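Local coordinates for protein N-terminal cyanobactin protease (Planktothrix agardhii NIES-596, PDB 4H6W) that probably cleaves peptide bonds as a subtilisin-like serine endopeptidase, being the protease part of a larger cyanobactin maturation enzyme of a transamidating family, at residues 23-28 and 70-75; 128-133 and 165-170; 153-158 and 172-177; 178-183 and 202-207. All blocks are in the same frame, centred on the assembly; numbering follows the deposited sequence.

Contact 1: 23-28 and 70-75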
loop_
_atom_site.group_PDB
_atom_site.type_symbol
_atom_site.label_atom_id
_atom_site.label_comp_id
_atom_site.label_asym_id
_atom_site.label_seq_id
_atom_site.Cartn_x
_atom_site.Cartn_y
_atom_site.Cartn_z
ATOM N N ILE A 23 -13.757 -3.091 7.265
ATOM C CA ILE A 23 -12.760 -3.128 6.218
ATOM C C ILE A 23 -11.418 -3.518 6.799
ATOM O O ILE A 23 -10.899 -2.855 7.703
ATOM C CB ILE A 23 -12.676 -1.785 5.456
ATOM C CG1 ILE A 23 -13.961 -1.546 4.658
ATOM C CG2 ILE A 23 -11.454 -1.734 4.547
ATOM C CD1 ILE A 23 -14.387 -2.712 3.782
ATOM N N CYS A 24 -10.862 -4.603 6.275
ATOM C CA CYS A 24 -9.642 -5.158 6.801
ATOM C C CYS A 24 -8.481 -4.963 5.857
ATOM O O CYS A 24 -8.583 -5.268 4.668
ATOM C CB CYS A 24 -9.811 -6.642 7.087
ATOM S SG CYS A 24 -8.342 -7.288 7.895
ATOM N N VAL A 25 -7.383 -4.444 6.409
ATOM C CA VAL A 25 -6.118 -4.285 5.693
ATOM C C VAL A 25 -5.061 -5.173 6.346
ATOM O O VAL A 25 -4.816 -5.073 7.543
ATOM C CB VAL A 25 -5.648 -2.808 5.684
ATOM C CG1 VAL A 25 -4.253 -2.670 5.090
ATOM C CG2 VAL A 25 -6.621 -1.936 4.900
ATOM N N ALA A 26 -4.459 -6.057 5.560
ATOM C CA ALA A 26 -3.394 -6.930 6.059
ATOM C C ALA A 26 -2.046 -6.325 5.718
ATOM O O ALA A 26 -1.846 -5.858 4.603
ATOM C CB ALA A 26 -3.514 -8.316 5.451
ATOM N N VAL A 27 -1.125 -6.321 6.678
ATOM C CA VAL A 27 0.228 -5.834 6.422
ATOM C C VAL A 27 1.186 -7.015 6.436
ATOM O O VAL A 27 1.392 -7.643 7.476
ATOM C CB VAL A 27 0.667 -4.749 7.426
ATOM C CG1 VAL A 27 2.097 -4.328 7.140
ATOM C CG2 VAL A 27 -0.275 -3.541 7.383
ATOM N N LEU A 28 1.729 -7.339 5.262
ATOM C CA LEU A 28 2.681 -8.434 5.125
ATOM C C LEU A 28 4.085 -7.863 5.086
ATOM O O LEU A 28 4.525 -7.302 4.075
ATOM C CB LEU A 28 2.393 -9.280 3.880
ATOM C CG LEU A 28 1.279 -10.323 3.982
ATOM C CD1 LEU A 28 -0.067 -9.719 4.365
ATOM C CD2 LEU A 28 1.170 -11.072 2.670
ATOM N N SER A 70 2.311 1.764 10.823
ATOM C CA SER A 70 1.900 2.979 11.500
ATOM C C SER A 70 1.366 3.976 10.493
ATOM O O SER A 70 0.404 4.680 10.801
ATOM C CB SER A 70 3.008 3.577 12.365
ATOM O OG SER A 70 4.001 4.183 11.579
ATOM N N ILE A 71 1.949 3.995 9.289
ATOM C CA ILE A 71 1.437 4.821 8.167
ATOM C C ILE A 71 -0.062 4.611 7.900
ATOM O O ILE A 71 -0.803 5.566 7.607
ATOM C CB ILE A 71 2.264 4.605 6.871
ATOM C CG1 ILE A 71 3.643 5.276 7.020
ATOM C CG2 ILE A 71 1.525 5.147 5.647
ATOM C CD1 ILE A 71 4.757 4.643 6.238
ATOM N N ILE A 72 -0.511 3.369 8.037
ATOM C CA ILE A 72 -1.911 3.037 7.821
ATOM C C ILE A 72 -2.756 3.228 9.083
ATOM O O ILE A 72 -3.827 3.819 9.007
ATOM C CB ILE A 72 -2.078 1.595 7.277
ATOM C CG1 ILE A 72 -1.284 1.415 5.983
ATOM C CG2 ILE A 72 -3.545 1.260 7.047
ATOM C CD1 ILE A 72 -0.974 -0.038 5.656
ATOM N N PHE A 73 -2.283 2.732 10.225
ATOM C CA PHE A 73 -3.127 2.605 11.431
ATOM C C PHE A 73 -2.815 3.572 12.571
ATOM O O PHE A 73 -3.476 3.517 13.601
ATOM C CB PHE A 73 -3.084 1.171 11.979
ATOM C CG PHE A 73 -3.603 0.150 11.018
ATOM C CD1 PHE A 73 -4.969 0.022 10.790
ATOM C CD2 PHE A 73 -2.725 -0.674 10.323
ATOM C CE1 PHE A 73 -5.447 -0.912 9.883
ATOM C CE2 PHE A 73 -3.197 -1.614 9.420
ATOM C CZ PHE A 73 -4.558 -1.729 9.192
ATOM N N GLY A 74 -1.802 4.425 12.409
ATOM C CA GLY A 74 -1.483 5.421 13.427
ATOM C C GLY A 74 -2.745 6.156 13.847
ATOM O O GLY A 74 -3.449 6.727 13.012
ATOM N N GLN A 75 -3.063 6.108 15.137
ATOM C CA GLN A 75 -4.283 6.748 15.633
ATOM C C GLN A 75 -4.123 8.258 15.620
ATOM O O GLN A 75 -3.054 8.783 15.943
ATOM C CB GLN A 75 -4.635 6.256 17.040
ATOM C CG GLN A 75 -5.033 4.788 17.119
ATOM C CD GLN A 75 -6.162 4.423 16.185
ATOM O OE1 GLN A 75 -5.964 3.669 15.238
ATOM N NE2 GLN A 75 -7.349 4.952 16.435
#

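Contact 2: 128-133 and 165-170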
loop_
_atom_site.group_PDB
_atom_site.type_symbol
_atom_site.label_atom_id
_atom_site.label_comp_id
_atom_site.label_asym_id
_atom_site.label_seq_id
_atom_site.Cartn_x
_atom_site.Cartn_y
_atom_site.Cartn_z
ATOM N N GLN A 128 10.606 -8.996 -4.718
ATOM C CA GLN A 128 11.827 -9.673 -5.066
ATOM C C GLN A 128 12.122 -9.271 -6.496
ATOM O O GLN A 128 11.234 -9.292 -7.350
ATOM C CB GLN A 128 11.642 -11.185 -4.919
ATOM C CG GLN A 128 12.930 -11.963 -4.734
ATOM C CD GLN A 128 12.733 -13.457 -4.922
ATOM O OE1 GLN A 128 12.136 -14.129 -4.082
ATOM N NE2 GLN A 128 13.241 -13.986 -6.028
ATOM N N LEU A 129 13.357 -8.869 -6.751
ATOM C CA LEU A 129 13.777 -8.502 -8.103
ATOM C C LEU A 129 13.831 -9.742 -9.011
ATOM O O LEU A 129 14.261 -10.813 -8.588
ATOM C CB LEU A 129 15.142 -7.817 -8.062
ATOM C CG LEU A 129 15.371 -6.524 -8.854
ATOM C CD1 LEU A 129 16.866 -6.327 -9.022
ATOM C CD2 LEU A 129 14.678 -6.474 -10.208
ATOM N N THR A 130 13.377 -9.587 -10.251
ATOM C CA THR A 130 13.303 -10.686 -11.218
ATOM C C THR A 130 13.851 -10.213 -12.563
ATOM O O THR A 130 13.912 -9.005 -12.807
ATOM C CB THR A 130 11.847 -11.137 -11.452
ATOM O OG1 THR A 130 11.092 -10.048 -12.015
ATOM C CG2 THR A 130 11.194 -11.628 -10.157
ATOM N N ASP A 131 14.223 -11.150 -13.439
ATOM C CA ASP A 131 14.756 -10.788 -14.759
ATOM C C ASP A 131 13.725 -10.102 -15.657
ATOM O O ASP A 131 14.057 -9.134 -16.333
ATOM C CB ASP A 131 15.397 -11.996 -15.468
ATOM C CG ASP A 131 16.808 -12.321 -14.941
ATOM O OD1 ASP A 131 17.691 -11.431 -14.947
ATOM O OD2 ASP A 131 17.037 -13.480 -14.528
ATOM N N ALA A 132 12.479 -10.581 -15.651
ATOM C CA ALA A 132 11.431 -9.983 -16.485
ATOM C C ALA A 132 10.005 -10.100 -15.910
ATOM O O ALA A 132 9.024 -10.109 -16.661
ATOM C CB ALA A 132 11.485 -10.560 -17.895
ATOM N N GLY A 133 9.886 -10.174 -14.586
ATOM C CA GLY A 133 8.572 -10.194 -13.936
ATOM C C GLY A 133 7.987 -11.575 -13.727
ATOM O O GLY A 133 6.839 -11.696 -13.314
ATOM N N LEU A 165 11.756 -4.961 -12.621
ATOM C CA LEU A 165 10.494 -5.474 -12.095
ATOM C C LEU A 165 10.628 -6.278 -10.808
ATOM O O LEU A 165 11.517 -7.121 -10.684
ATOM C CB LEU A 165 9.751 -6.275 -13.173
ATOM C CG LEU A 165 9.364 -5.488 -14.438
ATOM C CD1 LEU A 165 8.625 -6.381 -15.429
ATOM C CD2 LEU A 165 8.530 -4.255 -14.087
ATOM N N HIS A 166 9.748 -5.992 -9.845
ATOM C CA HIS A 166 9.612 -6.804 -8.633
ATOM C C HIS A 166 8.337 -7.608 -8.691
ATOM O O HIS A 166 7.356 -7.188 -9.322
ATOM C CB HIS A 166 9.520 -5.932 -7.387
ATOM C CG HIS A 166 10.840 -5.500 -6.834
ATOM N ND1 HIS A 166 11.899 -5.121 -7.632
ATOM C CD2 HIS A 166 11.250 -5.334 -5.556
ATOM C CE1 HIS A 166 12.915 -4.764 -6.867
ATOM N NE2 HIS A 166 12.542 -4.871 -5.603
ATOM N N VAL A 167 8.351 -8.762 -8.025
ATOM C CA VAL A 167 7.121 -9.478 -7.740
ATOM C C VAL A 167 6.825 -9.261 -6.275
ATOM O O VAL A 167 7.763 -9.212 -5.473
ATOM C CB VAL A 167 7.178 -10.981 -8.097
ATOM C CG1 VAL A 167 7.200 -11.145 -9.611
ATOM C CG2 VAL A 167 8.375 -11.670 -7.448
ATOM N N PRO A 168 5.529 -9.134 -5.913
ATOM C CA PRO A 168 4.364 -9.317 -6.788
ATOM C C PRO A 168 3.887 -8.063 -7.529
ATOM O O PRO A 168 2.892 -8.129 -8.262
ATOM C CB PRO A 168 3.284 -9.758 -5.812
ATOM C CG PRO A 168 3.615 -9.002 -4.562
ATOM C CD PRO A 168 5.120 -8.887 -4.514
ATOM N N ALA A 169 4.573 -6.938 -7.364
ATOM C CA ALA A 169 4.066 -5.686 -7.944
ATOM C C ALA A 169 3.835 -5.764 -9.459
ATOM O O ALA A 169 2.976 -5.065 -9.979
ATOM C CB ALA A 169 4.960 -4.502 -7.587
ATOM N N SER A 170 4.585 -6.615 -10.157
ATOM C CA SER A 170 4.534 -6.665 -11.629
ATOM C C SER A 170 3.511 -7.657 -12.169
ATOM O O SER A 170 3.284 -7.730 -13.380
ATOM C CB SER A 170 5.913 -6.970 -12.224
ATOM O OG SER A 170 6.389 -8.243 -11.810
HETATM O O HOH W 1 13.669 -6.706 -13.727
#

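Contact 3: 153-158 and 172-177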
loop_
_atom_site.group_PDB
_atom_site.type_symbol
_atom_site.label_atom_id
_atom_site.label_comp_id
_atom_site.label_asym_id
_atom_site.label_seq_id
_atom_site.Cartn_x
_atom_site.Cartn_y
_atom_site.Cartn_z
ATOM N N LEU A 153 -4.496 -6.579 -3.877
ATOM C CA LEU A 153 -3.104 -6.625 -3.453
ATOM C C LEU A 153 -2.362 -5.407 -4.003
ATOM O O LEU A 153 -2.417 -5.127 -5.210
ATOM C CB LEU A 153 -2.429 -7.927 -3.903
ATOM C CG LEU A 153 -1.152 -8.197 -3.100
ATOM C CD1 LEU A 153 -1.057 -9.641 -2.653
ATOM C CD2 LEU A 153 0.088 -7.758 -3.849
ATOM N N ILE A 154 -1.668 -4.702 -3.108
ATOM C CA ILE A 154 -1.002 -3.439 -3.414
ATOM C C ILE A 154 0.462 -3.585 -3.019
ATOM O O ILE A 154 0.776 -3.865 -1.863
ATOM C CB ILE A 154 -1.657 -2.273 -2.623
ATOM C CG1 ILE A 154 -3.163 -2.202 -2.937
ATOM C CG2 ILE A 154 -0.967 -0.934 -2.894
ATOM C CD1 ILE A 154 -3.907 -1.128 -2.166
ATOM N N ALA A 155 1.366 -3.401 -3.968
ATOM C CA ALA A 155 2.760 -3.688 -3.697
ATOM C C ALA A 155 3.704 -2.635 -4.241
ATOM O O ALA A 155 3.436 -2.021 -5.299
ATOM C CB ALA A 155 3.125 -5.051 -4.250
ATOM N N ALA A 156 4.816 -2.460 -3.521
ATOM C CA ALA A 156 5.920 -1.578 -3.912
ATOM C C ALA A 156 6.611 -1.981 -5.219
ATOM O O ALA A 156 6.951 -3.143 -5.419
ATOM C CB ALA A 156 6.945 -1.520 -2.789
ATOM N N THR A 157 6.838 -1.011 -6.098
ATOM C CA THR A 157 7.563 -1.264 -7.350
ATOM C C THR A 157 9.056 -1.568 -7.118
ATOM O O THR A 157 9.684 -2.265 -7.921
ATOM C CB THR A 157 7.454 -0.064 -8.321
ATOM O OG1 THR A 157 8.016 1.106 -7.715
ATOM C CG2 THR A 157 5.995 0.209 -8.707
ATOM N N GLY A 158 9.627 -1.036 -6.039
ATOM C CA GLY A 158 11.025 -1.288 -5.719
ATOM C C GLY A 158 11.923 -0.073 -5.877
ATOM O O GLY A 158 11.563 0.905 -6.540
ATOM N N PRO A 172 -0.149 -9.453 -12.922
ATOM C CA PRO A 172 -1.481 -8.988 -13.327
ATOM C C PRO A 172 -2.478 -8.923 -12.168
ATOM O O PRO A 172 -2.480 -9.795 -11.283
ATOM C CB PRO A 172 -1.925 -10.042 -14.352
ATOM C CG PRO A 172 -0.648 -10.632 -14.875
ATOM C CD PRO A 172 0.294 -10.626 -13.709
ATOM N N THR A 173 -3.306 -7.878 -12.194
ATOM C CA THR A 173 -4.348 -7.582 -11.192
ATOM C C THR A 173 -3.811 -6.955 -9.885
ATOM O O THR A 173 -4.585 -6.549 -9.006
ATOM C CB THR A 173 -5.300 -8.784 -10.913
ATOM O OG1 THR A 173 -4.646 -9.734 -10.059
ATOM C CG2 THR A 173 -5.762 -9.457 -12.225
ATOM N N VAL A 174 -2.490 -6.857 -9.772
ATOM C CA VAL A 174 -1.884 -6.179 -8.635
ATOM C C VAL A 174 -1.853 -4.677 -8.877
ATOM O O VAL A 174 -1.706 -4.220 -10.031
ATOM C CB VAL A 174 -0.465 -6.711 -8.375
ATOM C CG1 VAL A 174 0.236 -5.897 -7.290
ATOM C CG2 VAL A 174 -0.544 -8.187 -7.993
ATOM N N LEU A 175 -2.011 -3.903 -7.802
ATOM C CA LEU A 175 -1.798 -2.462 -7.896
ATOM C C LEU A 175 -0.359 -2.150 -7.463
ATOM O O LEU A 175 0.043 -2.414 -6.319
ATOM C CB LEU A 175 -2.838 -1.695 -7.078
ATOM C CG LEU A 175 -2.753 -0.160 -6.980
ATOM C CD1 LEU A 175 -2.662 0.478 -8.347
ATOM C CD2 LEU A 175 -3.942 0.426 -6.234
ATOM N N ALA A 176 0.425 -1.623 -8.399
ATOM C CA ALA A 176 1.829 -1.315 -8.147
ATOM C C ALA A 176 1.953 0.145 -7.721
ATOM O O ALA A 176 1.195 0.987 -8.194
ATOM C CB ALA A 176 2.656 -1.586 -9.395
ATOM N N VAL A 177 2.903 0.444 -6.835
ATOM C CA VAL A 177 3.047 1.804 -6.306
ATOM C C VAL A 177 4.505 2.268 -6.256
ATOM O O VAL A 177 5.332 1.671 -5.548
ATOM C CB VAL A 177 2.418 1.944 -4.899
ATOM C CG1 VAL A 177 2.636 3.353 -4.357
ATOM C CG2 VAL A 177 0.936 1.607 -4.948
HETATM O O HOH W 2 -4.759 -7.854 -6.513
#

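Contact 4: 178-183 and 202-207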
loop_
_atom_site.group_PDB
_atom_site.type_symbol
_atom_site.label_atom_id
_atom_site.label_comp_id
_atom_site.label_asym_id
_atom_site.label_seq_id
_atom_site.Cartn_x
_atom_site.Cartn_y
_atom_site.Cartn_z
ATOM N N GLY A 178 4.808 3.324 -7.019
ATOM C CA GLY A 178 6.121 3.960 -6.987
ATOM C C GLY A 178 6.106 5.193 -6.091
ATOM O O GLY A 178 5.060 5.549 -5.508
ATOM N N ALA A 179 7.258 5.856 -5.994
ATOM C CA ALA A 179 7.422 7.022 -5.112
ATOM C C ALA A 179 7.628 8.354 -5.830
ATOM O O ALA A 179 8.323 8.431 -6.834
ATOM C CB ALA A 179 8.547 6.784 -4.120
ATOM N N MET A 180 7.004 9.397 -5.294
ATOM C CA MET A 180 7.178 10.761 -5.772
ATOM C C MET A 180 7.566 11.637 -4.588
ATOM O O MET A 180 7.319 11.266 -3.434
ATOM C CB MET A 180 5.900 11.282 -6.451
ATOM C CG MET A 180 4.644 11.369 -5.587
ATOM S SD MET A 180 3.291 12.145 -6.510
ATOM C CE MET A 180 1.953 12.222 -5.328
ATOM N N ASP A 181 8.179 12.786 -4.856
ATOM C CA ASP A 181 8.459 13.725 -3.773
ATOM C C ASP A 181 7.265 14.629 -3.526
ATOM O O ASP A 181 6.146 14.316 -3.933
ATOM C CB ASP A 181 9.745 14.530 -4.007
ATOM C CG ASP A 181 9.733 15.326 -5.312
ATOM O OD1 ASP A 181 8.657 15.778 -5.770
ATOM O OD2 ASP A 181 10.836 15.508 -5.877
ATOM N N ASP A 182 7.508 15.752 -2.864
ATOM C CA ASP A 182 6.438 16.674 -2.486
ATOM C C ASP A 182 6.028 17.596 -3.637
ATOM O O ASP A 182 4.882 18.034 -3.695
ATOM C CB ASP A 182 6.842 17.454 -1.236
ATOM C CG ASP A 182 7.632 16.590 -0.249
ATOM O OD1 ASP A 182 7.062 16.208 0.799
ATOM O OD2 ASP A 182 8.810 16.260 -0.544
ATOM N N GLN A 183 6.950 17.850 -4.567
ATOM C CA GLN A 183 6.658 18.633 -5.782
ATOM C C GLN A 183 5.893 17.813 -6.831
ATOM O O GLN A 183 5.620 18.301 -7.936
ATOM C CB GLN A 183 7.943 19.205 -6.421
ATOM C CG GLN A 183 9.045 19.651 -5.459
ATOM C CD GLN A 183 8.523 20.333 -4.203
ATOM O OE1 GLN A 183 7.731 21.278 -4.274
ATOM N NE2 GLN A 183 8.959 19.846 -3.039
ATOM N N LEU A 202 2.084 6.696 -8.714
ATOM C CA LEU A 202 3.005 7.310 -7.760
ATOM C C LEU A 202 2.259 7.849 -6.554
ATOM O O LEU A 202 1.252 8.543 -6.705
ATOM C CB LEU A 202 3.794 8.446 -8.409
ATOM C CG LEU A 202 4.764 8.063 -9.528
ATOM C CD1 LEU A 202 5.467 9.309 -10.052
ATOM C CD2 LEU A 202 5.769 7.013 -9.056
ATOM N N ALA A 203 2.767 7.517 -5.367
ATOM C CA ALA A 203 2.306 8.104 -4.097
ATOM C C ALA A 203 3.497 8.665 -3.294
ATOM O O ALA A 203 4.651 8.255 -3.514
ATOM C CB ALA A 203 1.563 7.067 -3.284
ATOM N N PRO A 204 3.231 9.604 -2.358
ATOM C CA PRO A 204 4.344 10.198 -1.597
ATOM C C PRO A 204 5.243 9.135 -0.987
ATOM O O PRO A 204 4.757 8.204 -0.334
ATOM C CB PRO A 204 3.625 10.993 -0.503
ATOM C CG PRO A 204 2.336 11.395 -1.147
ATOM C CD PRO A 204 1.931 10.196 -1.970
ATOM N N GLY A 205 6.543 9.266 -1.202
ATOM C CA GLY A 205 7.489 8.267 -0.718
ATOM C C GLY A 205 8.825 8.835 -0.276
ATOM O O GLY A 205 9.819 8.105 -0.153
ATOM N N LYS A 206 8.835 10.137 -0.022
ATOM C CA LYS A 206 10.017 10.828 0.456
ATOM C C LYS A 206 9.751 11.329 1.879
ATOM O O LYS A 206 8.775 12.050 2.117
ATOM C CB LYS A 206 10.319 11.998 -0.480
ATOM C CG LYS A 206 11.688 12.621 -0.331
ATOM C CD LYS A 206 12.685 11.990 -1.288
ATOM C CE LYS A 206 13.857 12.930 -1.528
ATOM N NZ LYS A 206 14.881 12.260 -2.376
ATOM N N ASP A 207 10.600 10.930 2.826
ATOM C CA ASP A 207 10.521 11.433 4.213
ATOM C C ASP A 207 9.150 11.270 4.863
ATOM O O ASP A 207 8.614 12.211 5.457
ATOM C CB ASP A 207 10.950 12.901 4.277
ATOM C CG ASP A 207 12.308 13.131 3.653
ATOM O OD1 ASP A 207 13.287 12.466 4.070
ATOM O OD2 ASP A 207 12.385 13.968 2.733
HETATM O O HOH W 3 7.007 12.420 -0.335
#

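Contact 1: 23-28 and 70-75
V25 and V27 form two bumps on one side of strand 24-28; I72, at the end of helix 63-73, packs against them and the edge of F73 enters between them. F73 comes in edge first: CZ, the tip of its ring, reaches V25 CB at 3.8 Å, while CE2 touches V27 CG2 at 4.0 Å. V25 O lies at the ring edge, near its plane, 3.7 Å from F73 CZ. From beside the ring, I72 CD1 meets V27 CG2 tip to tip at 4.0 Å and sits 4.2 Å from V25 CG1. V27 CG1 is anti to the backbone N (chi1 178°), which leaves CG2 beside that N, where it meets both I72 CD1 and F73 CE2. Within the helix end, I72 CG2 rests on one face of the F73 ring, 3.7 Å above the plane and over its centre, so the two side chains present one joined surface. This is packing of a helix on the central parallel sheet of a subtilase domain. P228 of helix 223-243 touches I72, and A235 of the same helix touches V25. V27 also lies beside D29, a predicted charge-relay residue, and about 7 Å separates its side chain from that of H64, also predicted. The chemistry is almost wholly apolar: complementary shape and buried hydrocarbon hold strand and helix together, with at most a slight attraction of the ring's C-H edge for V25 O.

Contact 2: 128-133 and 165-170
Q128 opens the pairing with V167 through two backbone bonds, Q128 N to V167 O at 2.9 Å and V167 N to Q128 O. L129 follows on the other face of the ribbon, beside H166. The H166 imidazole lies flat over the backbone between Q128 and L129, with L129 N 4.0 Å above the ring centre, and L129 CG meets the ring at CE1, 3.6 Å away. These strands make a short antiparallel ribbon apart from the main parallel sheet of the subtilase fold. The H166 side chain is about 9 Å from that of S224, the predicted catalytic serine, and P168, preceded by a cis peptide bond, packs on L153 and A155 of the sheet. At T130 the ribbon comes to a loose end: L165 O accepts from T130 N and, at 3.2 Å, from T130 OG1, which comes from above the carbonyl plane. With chi1 at 63°, OG1 lies between the backbone N and carbonyl carbon, and from there it also accepts from G133 N at 2.8 Å, an ST motif. The T130 side chain crosses that of V167 at about a right angle, CG2 to CG2 at 3.9 Å. A132 O lies against L165 CD1. G133 ends the walk with phi at 90° and CA 3.6 Å from S170 OG; a side chain on it would press on L165 CD1. S170 OG itself donates to H166 O.

Contact 3: 153-158 and 172-177
L153 to T157 run parallel to V174 to V177, the strand axes turned by 27°, and backbone bonds pass alternately from one to the other, beginning with L175 N to L153 O at 2.9 Å and finishing with T157 N to V177 O at 3.1 Å. They are adjacent strands of the seven-stranded parallel sheet of the subtilase fold. On the face that carries I154, L175 and V177, the I154 and V177 side chains cross obliquely, CG2 to CG2 at 3.8 Å, and I154 lies alongside L175. Helix 223-243, which bears the predicted nucleophile S224 at its start, covers this face through A156 and V177. L153 and V174, at the start of the pair, lie side by side pointing the same way, with CD2 of L153 3.9 Å from CG1 of V174 and I143 of helix 137-148 touching both. T157 closes the ladder. With chi1 at 60°, OG1 sits near V177 O in a weak bond of 3.5 Å, while CG2 is placed over the V177 carbonyl carbon and 3.9 Å from A176 CB. An alanine here would probably leave V177 O with the backbone N of this residue as its remaining partner across the pair and open a gap beside A176 CB. At the other end, where the two segments part, a water spans them, accepting from L153 N at 2.9 Å and donating to T173 O at 2.8 Å.

Contact 4: 178-183 and 202-207
M180 starts with chi1 at 62°, which sets CG between its backbone N and carbonyl carbon, and then runs out extended; this lays the thioether chain against L202, A203 and P204. L202 has CG anti to its carbonyl carbon (chi1 -65°), beside the backbone N, and from it CD2 lies against the backbone of G178. The strands are the two parallel strands of a beta-alpha-beta unit, linked through helix 194-199, with 200-204 at one edge of the main subtilase sheet. Their axes cross at 54°, a strong twist, yet three backbone bonds hold: A203 N to G178 O at 3.0 Å, M180 N to A203 O at 3.2 Å and G205 N to M180 O at 3.1 Å. M180 CB meets L202 CB at 4.0 Å, CG packs on the A203 carbonyl, and CE ends beside P204 CD at 3.9 Å. K279 touches M180 from outside the pair. A serine in place of M180, lacking CG, SD and CE, would probably leave P204 CD and the A203 carbonyl without their hydrocarbon cover and open a gap along the edge strand. Two glycines let the backbones close in. L202 CD2 lies 3.5 Å from G178 C, where a CB on G178 would clash, and A179 CB occupies the place a side chain of G205 would need, 3.9 Å from G205 CA. Past the strands, D181 CA faces K206 CB, and K185 N donates a hydrogen bond to D181 OD1. A water sits in the fork there, accepting from K206 N at 2.9 Å and donating weakly to M180 O.

Overall arrangement
Contacts 1, 3 and 4 all reach the seven-stranded parallel sheet. Contact 1 packs a helix on strand 24-28, whereas contacts 3 and 4 pair neighbouring strands and share strand 175-180; their centres lie about 15 Å apart, and V177 touches A203. Contact 2 is a separate ribbon beside contact 3, centres about 10 Å apart, and A169 packs on A156. Along the chain contact 1 closes first; contacts 2 and 3 interleave, and contact 4 follows both. Contacts 1 and 2 lie on opposite sides of the chain's centre, their centres about 24 Å apart. Contacts 1 and 3 come closest to the predicted triad, at D29 and S224; contacts 2 and 4 lie further off in the subtilase domain.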